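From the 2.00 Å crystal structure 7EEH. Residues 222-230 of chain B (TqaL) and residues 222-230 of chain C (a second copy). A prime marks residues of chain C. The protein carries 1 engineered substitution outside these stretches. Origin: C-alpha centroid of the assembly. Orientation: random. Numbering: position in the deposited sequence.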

# COMPACT_ATOMS: atom_id res chain seq x y z
N LYS B 222 8.14 7.99 -43.39
CA LYS B 222 7.75 6.60 -43.20
C LYS B 222 8.50 6.02 -42.00
O LYS B 222 9.63 6.40 -41.71
CB LYS B 222 8.06 5.78 -44.45
CG LYS B 222 6.85 5.42 -45.30
CD LYS B 222 6.29 6.65 -46.03
CE LYS B 222 7.21 7.14 -47.16
NZ LYS B 222 6.45 7.85 -48.24
N TYR B 223 7.84 5.09 -41.30
CA TYR B 223 8.40 4.61 -40.04
C TYR B 223 9.75 3.92 -40.23
O TYR B 223 10.55 3.89 -39.29
CB TYR B 223 7.42 3.68 -39.33
CG TYR B 223 7.68 2.21 -39.56
CD1 TYR B 223 7.12 1.55 -40.65
CD2 TYR B 223 8.48 1.47 -38.70
CE1 TYR B 223 7.35 0.21 -40.87
CE2 TYR B 223 8.72 0.13 -38.91
CZ TYR B 223 8.16 -0.49 -39.99
OH TYR B 223 8.39 -1.83 -40.20
N THR B 224 10.02 3.38 -41.41
CA THR B 224 11.35 2.83 -41.67
C THR B 224 12.41 3.92 -41.77
O THR B 224 13.58 3.65 -41.51
CB THR B 224 11.34 2.01 -42.96
OG1 THR B 224 10.50 2.64 -43.94
CG2 THR B 224 10.81 0.61 -42.69
N GLU B 225 12.02 5.15 -42.11
CA GLU B 225 12.96 6.22 -42.40
C GLU B 225 13.19 7.17 -41.23
O GLU B 225 13.83 8.21 -41.40
CB GLU B 225 12.49 7.03 -43.61
CG GLU B 225 12.10 6.22 -44.83
CD GLU B 225 11.40 7.09 -45.88
OE1 GLU B 225 10.27 7.54 -45.63
OE2 GLU B 225 12.01 7.34 -46.94
N ILE B 226 12.68 6.85 -40.05
CA ILE B 226 12.81 7.79 -38.94
C ILE B 226 14.22 7.73 -38.38
O ILE B 226 14.86 6.67 -38.34
CB ILE B 226 11.74 7.51 -37.86
CG1 ILE B 226 12.00 6.18 -37.17
CG2 ILE B 226 10.35 7.53 -38.47
CD1 ILE B 226 12.59 6.32 -35.78
N LYS B 227 14.72 8.87 -37.94
CA LYS B 227 16.09 8.98 -37.46
C LYS B 227 16.17 8.57 -36.00
O LYS B 227 15.37 9.05 -35.18
CB LYS B 227 16.59 10.41 -37.64
CG LYS B 227 16.33 10.98 -39.04
CD LYS B 227 16.94 12.36 -39.22
CE LYS B 227 16.02 13.46 -38.69
NZ LYS B 227 15.12 14.02 -39.74
N PRO B 228 17.08 7.68 -35.63
CA PRO B 228 17.21 7.32 -34.21
C PRO B 228 17.52 8.51 -33.32
O PRO B 228 17.12 8.53 -32.15
CB PRO B 228 18.36 6.29 -34.22
CG PRO B 228 18.36 5.74 -35.61
CD PRO B 228 18.00 6.91 -36.48
N GLN B 229 18.21 9.52 -33.86
CA GLN B 229 18.54 10.71 -33.08
C GLN B 229 17.31 11.46 -32.60
O GLN B 229 17.41 12.25 -31.65
CB GLN B 229 19.42 11.66 -33.92
CG GLN B 229 20.72 11.04 -34.44
CD GLN B 229 20.54 10.32 -35.77
OE1 GLN B 229 19.49 9.72 -36.04
NE2 GLN B 229 21.57 10.37 -36.61
N ASN B 230 16.16 11.25 -33.23
CA ASN B 230 14.96 11.99 -32.88
C ASN B 230 13.93 11.13 -32.17
O ASN B 230 12.81 11.58 -31.93
CB ASN B 230 14.36 12.63 -34.13
CG ASN B 230 15.23 13.76 -34.67
OD1 ASN B 230 16.23 13.51 -35.33
ND2 ASN B 230 14.88 14.99 -34.34
N LYS C 222 26.72 1.31 -35.87
CA LYS C 222 26.70 2.60 -35.20
C LYS C 222 25.26 3.00 -34.88
O LYS C 222 24.33 2.71 -35.64
CB LYS C 222 27.37 3.68 -36.05
N TYR C 223 25.08 3.67 -33.73
CA TYR C 223 23.73 3.94 -33.24
C TYR C 223 22.94 4.76 -34.24
O TYR C 223 21.70 4.66 -34.28
CB TYR C 223 23.79 4.63 -31.88
CG TYR C 223 23.70 6.15 -31.92
CD1 TYR C 223 24.84 6.92 -32.10
CD2 TYR C 223 22.48 6.80 -31.76
CE1 TYR C 223 24.77 8.30 -32.12
CE2 TYR C 223 22.40 8.18 -31.79
CZ TYR C 223 23.55 8.93 -31.97
OH TYR C 223 23.48 10.30 -32.00
N THR C 224 23.62 5.55 -35.06
CA THR C 224 22.95 6.31 -36.10
C THR C 224 22.36 5.42 -37.19
O THR C 224 21.45 5.85 -37.90
CB THR C 224 23.93 7.32 -36.70
OG1 THR C 224 25.20 6.68 -36.89
CG2 THR C 224 24.13 8.49 -35.74
N GLU C 225 22.82 4.17 -37.30
CA GLU C 225 22.46 3.28 -38.40
C GLU C 225 21.63 2.08 -37.96
O GLU C 225 21.50 1.12 -38.73
CB GLU C 225 23.72 2.80 -39.11
CG GLU C 225 24.76 3.88 -39.34
CD GLU C 225 26.16 3.30 -39.59
OE1 GLU C 225 26.34 2.07 -39.43
OE2 GLU C 225 27.07 4.09 -39.93
N ILE C 226 21.08 2.09 -36.75
CA ILE C 226 20.24 0.97 -36.34
C ILE C 226 18.89 1.06 -37.03
O ILE C 226 18.37 2.15 -37.32
CB ILE C 226 20.08 0.93 -34.80
CG1 ILE C 226 19.28 2.14 -34.31
CG2 ILE C 226 21.45 0.82 -34.14
CD1 ILE C 226 17.86 1.79 -33.89
N LYS C 227 18.30 -0.10 -37.29
CA LYS C 227 17.02 -0.18 -37.98
C LYS C 227 15.88 -0.09 -36.97
O LYS C 227 15.85 -0.87 -36.01
CB LYS C 227 16.91 -1.48 -38.77
CG LYS C 227 18.08 -1.76 -39.72
CD LYS C 227 18.12 -3.23 -40.13
CE LYS C 227 19.00 -4.05 -39.19
NZ LYS C 227 19.11 -5.49 -39.59
N PRO C 228 14.95 0.85 -37.14
CA PRO C 228 13.76 0.89 -36.27
C PRO C 228 13.03 -0.43 -36.11
O PRO C 228 12.49 -0.71 -35.03
CB PRO C 228 12.87 1.95 -36.94
CG PRO C 228 13.77 2.73 -37.86
CD PRO C 228 15.13 2.09 -37.91
N GLN C 229 12.98 -1.26 -37.15
CA GLN C 229 12.23 -2.52 -37.08
C GLN C 229 12.87 -3.53 -36.13
O GLN C 229 12.22 -4.52 -35.79
CB GLN C 229 12.07 -3.13 -38.48
CG GLN C 229 13.31 -3.07 -39.36
CD GLN C 229 13.50 -1.71 -40.03
OE1 GLN C 229 14.01 -0.76 -39.42
NE2 GLN C 229 13.07 -1.61 -41.29
N ASN C 230 14.12 -3.32 -35.72
CA ASN C 230 14.77 -4.19 -34.75
C ASN C 230 14.88 -3.54 -33.38
O ASN C 230 15.50 -4.12 -32.48
CB ASN C 230 16.15 -4.60 -35.26
CG ASN C 230 16.06 -5.43 -36.52
OD1 ASN C 230 16.04 -4.90 -37.63
ND2 ASN C 230 15.95 -6.74 -36.36

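Residues 222-230 of two TqaL copies pack as near twins in reciprocal register: the CA of Thr224 lies 6.2 Å from the CA of Pro228′, and the CA of Pro228 lies 6.1 Å from the CA of Thr224′. Each chain therefore sets its Thr224 end against the proline end of its partner, and every main contact occurs twice. Together the two stretches bury 454 Å² between them, without a single hydrogen bond from one to the other; the contact rests on van der Waals packing.

Backbone hydrogen bonds shape each chain separately. Glu225 N donates to Lys222 O at 2.7 Å, and Asn230 N to Lys227 O at 3.0 Å; the second copy repeats both, with Glu225′ N to Lys222′ O at 2.7 Å and Asn230′ N to Lys227′ O at 3.0 Å. The later bond in each chain closes the short 3-10 segment 228-230. In chain B, Lys222 N also donates to the carboxylate of its own chain at Glu225 OE1, 3.1 Å away.

Apolar packing centres on the prolines, which bury more area here than any other residue and whose CA-to-CB bonds point toward the partner. Pro228 CG meets Ile226′ CG1 at 3.9 Å, and Ile226 CG1 meets Pro228′ CG at the same distance. The isoleucine CA-to-CB bonds run sideways, yet their side-chain ends come nearer, bringing aliphatic carbon against the proline ring.

The same rings also pack against backbone carbonyls. Pro228 CB is 3.7 Å from Tyr223′ O and Pro228 CG 3.8 Å from Thr224′ O; in return, Pro228′ CG lies 3.7 Å from Tyr223 O and 3.8 Å from Thr224 O. Proline carbons are poor donors, so these approaches fill space rather than form conventional hydrogen bonds.

The polar side chains meet with a nitrogen or oxygen of one against a carbon of the other, so no hydrogen bond forms. Gln229 NE2 reaches within 3.3 Å of the Thr224′ CG2 methyl, and Gln229′ NE2 within 3.5 Å of Thr224 CG2; a methyl cannot accept the amide's hydrogens, so both are packing contacts. The tyrosine hydroxyls also meet the glutamines: Gln229 CG sits 3.8 Å from Tyr223′ OH and obliquely to that ring, whereas Gln229′ CB is more distant, 4.3 Å from Tyr223 OH.

The glutamines break the symmetry most clearly. Gln229 has chi1 m and chi2 p, but Gln229′ has chi1 p and chi2 m, so different routes bring each amide nitrogen to a threonine methyl. Glu225 and Lys227 in both copies direct their CA-to-CB bonds away and make no contact across the pair.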